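Local coordinates for protein dihydroorotase (Saccharomyces cerevisiae S288C, PDB 6L0A) that catalyses the reversible, zinc-dependent interconversion of N-carbamoyl-L-aspartate and dihydroorotate, the third step of de novo pyrimidine biosynthesis, at residues 76-85 / 120-128; 26-35 / 278-286. All coordinates share one frame; numbering follows the deposited sequence.

Contact 1: 76-85 / 120-128; sequences LSKDLTPDLI and FYPIFKAMQ
L76 and I123 meet through branches aimed by their side-chain torsions. L76 CG lies anti to the backbone N (chi1 -171°), and both methyls reach the 120-128 segment. In I123, CG1 stands beside the backbone N (chi1 -57°), and chi2 (-65°) brings CD1 to 3.5 Å from T81 C. The loop 76-81 and the start of helix 82-90 pack on F120 and the first turns of helix 121-130, in the TIM-barrel fold of the metallo-dependent hydrolases. No hydrogen bond crosses the contact. L76 CD1 lies 3.8 Å from F120 CD1 and meets I123 CG2. L76 CD2 sits over one face of the F120 ring and touches the edge of the F124 ring, 3.8 Å from CE1. An alanine in place of L76 would remove CG and both methyls, and would probably leave the F120 and F124 rings and I123 CG2 without their shared apolar partner. S77 O approaches the F120 ring edge, 3.4 Å from CE1. F124 and M127 touch L134 of strand 133-136, so helix 121-130 packs on the barrel wall. I85 CG2 rests 3.8 Å from A126 CB. P82 and P122 lie side by side, with P82 CG 3.8 Å from P122 CB.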
# COMPACT_ATOMS: atom_id res chain seq x y z
N LEU C 76 18.16 -6.73 19.66
CA LEU C 76 19.44 -7.23 19.13
C LEU C 76 20.22 -6.05 18.54
O LEU C 76 19.92 -5.58 17.44
CB LEU C 76 19.21 -8.33 18.10
CG LEU C 76 20.48 -9.07 17.63
CD1 LEU C 76 21.10 -9.82 18.78
CD2 LEU C 76 20.19 -10.05 16.49
N SER C 77 21.24 -5.58 19.26
CA SER C 77 21.93 -4.37 18.84
C SER C 77 23.44 -4.58 18.86
O SER C 77 23.95 -5.55 19.43
CB SER C 77 21.56 -3.16 19.72
OG SER C 77 22.43 -3.03 20.83
N LYS C 78 24.12 -3.64 18.21
CA LYS C 78 25.58 -3.64 18.20
C LYS C 78 26.19 -3.68 19.59
O LYS C 78 27.29 -4.22 19.76
CB LYS C 78 26.08 -2.36 17.50
CG LYS C 78 25.87 -2.29 16.01
CD LYS C 78 26.36 -0.93 15.52
CE LYS C 78 25.19 -0.08 15.10
NZ LYS C 78 24.40 -0.81 14.09
N ASP C 79 25.46 -3.17 20.59
CA ASP C 79 26.00 -3.00 21.93
C ASP C 79 25.90 -4.27 22.77
O ASP C 79 26.60 -4.39 23.78
CB ASP C 79 25.26 -1.86 22.64
CG ASP C 79 25.38 -0.54 21.88
OD1 ASP C 79 26.40 -0.33 21.19
OD2 ASP C 79 24.43 0.27 21.93
N LEU C 80 25.08 -5.23 22.36
CA LEU C 80 24.89 -6.45 23.14
C LEU C 80 26.18 -7.29 23.17
O LEU C 80 26.94 -7.34 22.19
CB LEU C 80 23.75 -7.27 22.53
CG LEU C 80 22.42 -7.33 23.26
CD1 LEU C 80 21.95 -5.94 23.67
CD2 LEU C 80 21.39 -8.01 22.36
N THR C 81 26.42 -7.93 24.31
CA THR C 81 27.58 -8.80 24.46
C THR C 81 27.14 -10.12 25.07
O THR C 81 26.18 -10.17 25.84
CB THR C 81 28.67 -8.17 25.35
OG1 THR C 81 28.24 -8.15 26.71
CG2 THR C 81 28.99 -6.75 24.88
N PRO C 82 27.84 -11.22 24.75
CA PRO C 82 27.48 -12.52 25.32
C PRO C 82 27.44 -12.54 26.84
O PRO C 82 26.59 -13.22 27.43
CB PRO C 82 28.57 -13.46 24.78
CG PRO C 82 29.02 -12.82 23.51
CD PRO C 82 28.91 -11.33 23.74
N ASP C 83 28.34 -11.81 27.50
CA ASP C 83 28.32 -11.77 28.96
C ASP C 83 27.01 -11.16 29.46
O ASP C 83 26.43 -11.65 30.44
CB ASP C 83 29.53 -11.01 29.48
CG ASP C 83 30.84 -11.74 29.19
OD1 ASP C 83 31.39 -12.37 30.12
OD2 ASP C 83 31.32 -11.70 28.02
N LEU C 84 26.52 -10.12 28.77
CA LEU C 84 25.26 -9.50 29.18
C LEU C 84 24.08 -10.45 28.97
O LEU C 84 23.13 -10.45 29.75
CB LEU C 84 25.05 -8.21 28.40
CG LEU C 84 23.67 -7.56 28.58
CD1 LEU C 84 23.37 -7.32 30.06
CD2 LEU C 84 23.58 -6.26 27.79
N ILE C 85 24.13 -11.26 27.91
CA ILE C 85 23.10 -12.29 27.71
C ILE C 85 23.09 -13.27 28.88
O ILE C 85 22.03 -13.57 29.45
CB ILE C 85 23.34 -13.02 26.37
CG1 ILE C 85 23.23 -12.04 25.19
CG2 ILE C 85 22.40 -14.21 26.23
CD1 ILE C 85 21.81 -11.50 24.96
N PHE C 120 26.76 -11.53 14.98
CA PHE C 120 25.98 -11.80 16.17
C PHE C 120 26.02 -13.26 16.59
O PHE C 120 25.35 -13.63 17.55
CB PHE C 120 24.53 -11.32 15.96
CG PHE C 120 24.42 -9.84 15.78
CD1 PHE C 120 24.33 -9.00 16.87
CD2 PHE C 120 24.50 -9.28 14.51
CE1 PHE C 120 24.28 -7.63 16.71
CE2 PHE C 120 24.45 -7.91 14.34
CZ PHE C 120 24.34 -7.08 15.44
N TYR C 121 26.79 -14.10 15.90
CA TYR C 121 26.84 -15.51 16.28
C TYR C 121 27.30 -15.73 17.72
O TYR C 121 26.76 -16.63 18.38
CB TYR C 121 27.71 -16.29 15.28
CG TYR C 121 26.89 -16.90 14.16
CD1 TYR C 121 25.85 -16.18 13.57
CD2 TYR C 121 27.13 -18.19 13.70
CE1 TYR C 121 25.08 -16.73 12.55
CE2 TYR C 121 26.37 -18.75 12.68
CZ TYR C 121 25.34 -18.01 12.11
OH TYR C 121 24.58 -18.55 11.10
N PRO C 122 28.24 -14.96 18.28
CA PRO C 122 28.51 -15.10 19.72
C PRO C 122 27.29 -14.82 20.60
O PRO C 122 27.12 -15.48 21.64
CB PRO C 122 29.63 -14.08 19.96
CG PRO C 122 30.35 -14.03 18.66
CD PRO C 122 29.25 -14.11 17.62
N ILE C 123 26.44 -13.87 20.22
CA ILE C 123 25.19 -13.63 20.95
C ILE C 123 24.30 -14.86 20.87
O ILE C 123 23.77 -15.34 21.89
CB ILE C 123 24.47 -12.39 20.41
CG1 ILE C 123 25.37 -11.14 20.48
CG2 ILE C 123 23.14 -12.17 21.18
CD1 ILE C 123 25.73 -10.71 21.89
N PHE C 124 24.09 -15.38 19.66
CA PHE C 124 23.19 -16.53 19.50
C PHE C 124 23.71 -17.76 20.24
O PHE C 124 22.91 -18.55 20.77
CB PHE C 124 23.01 -16.86 18.01
CG PHE C 124 22.46 -15.72 17.20
CD1 PHE C 124 21.65 -14.76 17.78
CD2 PHE C 124 22.76 -15.62 15.85
CE1 PHE C 124 21.14 -13.71 17.03
CE2 PHE C 124 22.25 -14.55 15.09
CZ PHE C 124 21.44 -13.61 15.68
N LYS C 125 25.03 -17.93 20.30
CA LYS C 125 25.58 -19.04 21.08
C LYS C 125 25.25 -18.88 22.55
O LYS C 125 24.85 -19.85 23.21
CB LYS C 125 27.10 -19.13 20.86
CG LYS C 125 27.76 -20.45 21.31
CD LYS C 125 26.93 -21.71 20.97
CE LYS C 125 26.66 -21.93 19.47
NZ LYS C 125 27.85 -22.19 18.61
N ALA C 126 25.38 -17.66 23.08
CA ALA C 126 25.02 -17.42 24.48
C ALA C 126 23.53 -17.63 24.71
O ALA C 126 23.12 -18.27 25.69
CB ALA C 126 25.45 -16.01 24.90
N MET C 127 22.69 -17.11 23.81
CA MET C 127 21.25 -17.35 23.93
C MET C 127 20.93 -18.84 23.94
O MET C 127 20.09 -19.30 24.72
CB MET C 127 20.51 -16.67 22.78
CG MET C 127 20.55 -15.17 22.85
SD MET C 127 19.77 -14.43 21.41
CE MET C 127 18.08 -14.96 21.72
N GLN C 128 21.57 -19.61 23.05
CA GLN C 128 21.30 -21.04 22.97
C GLN C 128 21.64 -21.73 24.28
O GLN C 128 20.87 -22.57 24.77
CB GLN C 128 22.09 -21.65 21.80
CG GLN C 128 21.77 -23.11 21.50
CD GLN C 128 22.43 -23.61 20.22
OE1 GLN C 128 21.76 -24.14 19.32
NE2 GLN C 128 23.75 -23.44 20.13

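Contact 2: 26-35 / 278-286; sequences VTPKIRDGGV and YSQSFAIPY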
# COMPACT_ATOMS: atom_id res chain seq x y z
N VAL C 26 -2.02 2.12 27.49
CA VAL C 26 -2.15 0.85 26.77
C VAL C 26 -1.90 -0.36 27.65
O VAL C 26 -2.52 -1.40 27.44
CB VAL C 26 -1.20 0.87 25.56
CG1 VAL C 26 -1.03 -0.52 24.98
CG2 VAL C 26 -1.74 1.85 24.52
N THR C 27 -1.01 -0.26 28.63
CA THR C 27 -0.67 -1.43 29.43
C THR C 27 -1.86 -2.03 30.15
O THR C 27 -1.98 -3.27 30.15
CB THR C 27 0.45 -1.07 30.42
OG1 THR C 27 1.60 -0.62 29.69
CG2 THR C 27 0.85 -2.30 31.25
N PRO C 28 -2.79 -1.26 30.73
CA PRO C 28 -4.01 -1.89 31.27
C PRO C 28 -4.87 -2.58 30.22
O PRO C 28 -5.63 -3.49 30.57
CB PRO C 28 -4.76 -0.71 31.92
CG PRO C 28 -3.71 0.33 32.18
CD PRO C 28 -2.75 0.18 31.01
N LYS C 29 -4.77 -2.18 28.95
CA LYS C 29 -5.59 -2.80 27.91
C LYS C 29 -5.16 -4.22 27.58
O LYS C 29 -5.92 -4.93 26.91
CB LYS C 29 -5.55 -1.94 26.63
CG LYS C 29 -5.84 -0.47 26.87
CD LYS C 29 -7.29 -0.28 27.30
CE LYS C 29 -7.68 1.19 27.31
NZ LYS C 29 -6.95 1.92 28.38
N ILE C 30 -3.96 -4.65 28.00
CA ILE C 30 -3.60 -6.05 27.83
C ILE C 30 -4.64 -6.93 28.51
O ILE C 30 -5.26 -7.80 27.88
CB ILE C 30 -2.18 -6.31 28.37
CG1 ILE C 30 -1.16 -5.44 27.62
CG2 ILE C 30 -1.84 -7.79 28.25
CD1 ILE C 30 0.24 -5.38 28.26
N ARG C 31 -4.90 -6.67 29.79
CA ARG C 31 -5.93 -7.42 30.51
C ARG C 31 -7.31 -7.19 29.91
O ARG C 31 -8.08 -8.15 29.73
CB ARG C 31 -5.93 -7.04 31.99
CG ARG C 31 -6.71 -8.06 32.85
CD ARG C 31 -6.57 -7.77 34.33
NE ARG C 31 -7.72 -8.27 35.08
CZ ARG C 31 -7.78 -9.45 35.69
NH1 ARG C 31 -6.74 -10.27 35.67
NH2 ARG C 31 -8.87 -9.79 36.35
N ASP C 32 -7.65 -5.94 29.56
CA ASP C 32 -8.99 -5.65 29.06
C ASP C 32 -9.29 -6.41 27.78
O ASP C 32 -10.43 -6.84 27.56
CB ASP C 32 -9.15 -4.14 28.84
CG ASP C 32 -9.08 -3.35 30.13
OD1 ASP C 32 -9.08 -3.97 31.22
OD2 ASP C 32 -9.04 -2.11 30.06
N GLY C 33 -8.28 -6.59 26.92
CA GLY C 33 -8.41 -7.38 25.72
C GLY C 33 -8.39 -8.88 25.90
O GLY C 33 -8.51 -9.61 24.92
N GLY C 34 -8.23 -9.36 27.13
CA GLY C 34 -8.34 -10.78 27.41
C GLY C 34 -7.03 -11.52 27.53
O GLY C 34 -7.03 -12.75 27.41
N VAL C 35 -5.92 -10.83 27.78
CA VAL C 35 -4.58 -11.41 27.74
C VAL C 35 -3.99 -11.42 29.14
O VAL C 35 -3.91 -10.37 29.80
CB VAL C 35 -3.66 -10.63 26.77
CG1 VAL C 35 -2.22 -11.07 26.94
CG2 VAL C 35 -4.15 -10.81 25.33
N TYR C 278 -3.15 -1.19 16.06
CA TYR C 278 -3.43 -1.28 17.49
C TYR C 278 -4.58 -2.25 17.73
O TYR C 278 -5.74 -1.93 17.46
CB TYR C 278 -3.76 0.09 18.09
CG TYR C 278 -4.16 -0.07 19.54
CD1 TYR C 278 -3.21 -0.32 20.51
CD2 TYR C 278 -5.50 -0.05 19.92
CE1 TYR C 278 -3.56 -0.51 21.85
CE2 TYR C 278 -5.87 -0.23 21.27
CZ TYR C 278 -4.90 -0.47 22.22
OH TYR C 278 -5.26 -0.65 23.55
N SER C 279 -4.26 -3.41 18.30
CA SER C 279 -5.26 -4.45 18.52
C SER C 279 -5.42 -4.84 19.98
O SER C 279 -6.23 -5.72 20.28
CB SER C 279 -4.92 -5.70 17.69
OG SER C 279 -3.62 -6.18 18.01
N GLN C 280 -4.69 -4.21 20.91
CA GLN C 280 -4.64 -4.73 22.28
C GLN C 280 -6.02 -4.72 22.94
O GLN C 280 -6.39 -5.69 23.61
CB GLN C 280 -3.66 -3.93 23.13
CG GLN C 280 -3.08 -4.73 24.27
CD GLN C 280 -2.07 -5.75 23.78
OE1 GLN C 280 -0.99 -5.38 23.31
NE2 GLN C 280 -2.43 -7.03 23.83
N SER C 281 -6.78 -3.64 22.75
CA SER C 281 -8.04 -3.45 23.50
C SER C 281 -9.07 -4.54 23.23
O SER C 281 -9.98 -4.73 24.06
CB SER C 281 -8.65 -2.08 23.17
OG SER C 281 -7.95 -1.02 23.80
N PHE C 282 -8.98 -5.25 22.11
CA PHE C 282 -9.95 -6.30 21.81
C PHE C 282 -9.26 -7.54 21.28
O PHE C 282 -9.83 -8.28 20.48
CB PHE C 282 -11.01 -5.79 20.82
CG PHE C 282 -11.74 -4.58 21.32
CD1 PHE C 282 -12.85 -4.72 22.14
CD2 PHE C 282 -11.29 -3.31 21.03
CE1 PHE C 282 -13.52 -3.61 22.62
CE2 PHE C 282 -11.94 -2.19 21.51
CZ PHE C 282 -13.06 -2.34 22.31
N ALA C 283 -8.03 -7.78 21.75
CA ALA C 283 -7.16 -8.80 21.16
C ALA C 283 -7.86 -10.15 21.03
O ALA C 283 -7.98 -10.70 19.93
CB ALA C 283 -5.88 -8.91 21.99
N ILE C 284 -8.33 -10.71 22.14
CA ILE C 284 -8.90 -12.05 22.06
C ILE C 284 -10.22 -12.04 21.30
O ILE C 284 -10.44 -12.94 20.46
CB ILE C 284 -9.05 -12.67 23.46
CG1 ILE C 284 -7.67 -12.77 24.13
CG2 ILE C 284 -9.66 -14.06 23.33
CD1 ILE C 284 -6.72 -13.71 23.40
N PRO C 285 -11.14 -11.09 21.53
CA PRO C 285 -12.34 -11.01 20.68
C PRO C 285 -12.06 -10.97 19.17
O PRO C 285 -12.82 -11.59 18.41
CB PRO C 285 -13.03 -9.73 21.16
CG PRO C 285 -12.62 -9.61 22.59
CD PRO C 285 -11.21 -10.13 22.65
N TYR C 286 -11.00 -10.29 18.71
CA TYR C 286 -10.66 -10.32 17.29
C TYR C 286 -10.39 -11.75 16.83
O TYR C 286 -10.88 -12.20 15.79
CB TYR C 286 -9.41 -9.47 16.98
CG TYR C 286 -9.53 -7.97 17.14
CD1 TYR C 286 -10.52 -7.25 16.49
CD2 TYR C 286 -8.61 -7.28 17.92
CE1 TYR C 286 -10.61 -5.88 16.63
CE2 TYR C 286 -8.68 -5.91 18.06
CZ TYR C 286 -9.69 -5.21 17.41
OH TYR C 286 -9.75 -3.86 17.57
O HOH W 1 -4.95 -7.67 25.00
O HOH W 2 -11.97 -6.93 25.08
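A Schellman motif ends helix 20-32 here and meets the start of helix 283-293. V35 N bonds back to I30 O and G34 N to R31 O, and G34 has a positive phi of 99°. G33 O accepts a hydrogen bond from I284 N at 3.0 Å, with an N-H...O angle of 166°. F282 is the N-cap, so I284 N belongs to the first helical turn. The C-terminal end of one helix is thus tied directly to the start of the other. The close approach depends on both glycines: a side chain on G33 would collide with Q280 O, and one on G34 with I284 CG1. G33 CA lies 3.4 Å from Q280 O in a CA-H...O contact, and makes another to S281 O.

Two waters bridge the segments. One accepts from Q280 NE2 at 2.9 Å and is hydrogen-bonded to I30 O and Q280 O, though other acceptors may compete for its protons. The other donates to both D32 O and S281 O. Q280 NE2 also bonds D12 OD2, on the strand that bears the zinc ligand H14. The side chain of Q280 is about 7 Å from that of H16, another zinc ligand. The contact therefore lies close to the metal site, although none of its residues is among the zinc ligands. Q280 CG packs against the backbone and CG1 of I30.

At the other end, Y278 OH and S281 OG share a 2.7 Å hydrogen bond in which either may donate. The aliphatic part of K29 crosses the Y278 side chain at about a right angle. The K29 chain bends at chi2 (-68°) and again at chi4, and NZ makes a hydrogen bond to L25 O. V26 CG1 and CG2 both reach Y278 CE1. Y278 OH lies 3.4 Å from K29 CB.

Overall arrangement
Both contacts are largely buried, but they share no helix and lie on opposite sides of the chain's centre. Their centres are about 32 Å apart, and their nearest atoms about 20 Å. Along the sequence, 76-85 and 120-128 both fall between the two segments of contact 2. Contact 1 lies farther out, about 21 Å from the chain's centre against about 13 Å, and has exposed residues at its margin. It is apolar, with side chains of a loop and a helix start packed on another helix. Contact 2 comes closer to the zinc site. It combines backbone chemistry at the glycines, a direct hydrogen bond and bridging waters with side-chain packing around Q280 and Y278.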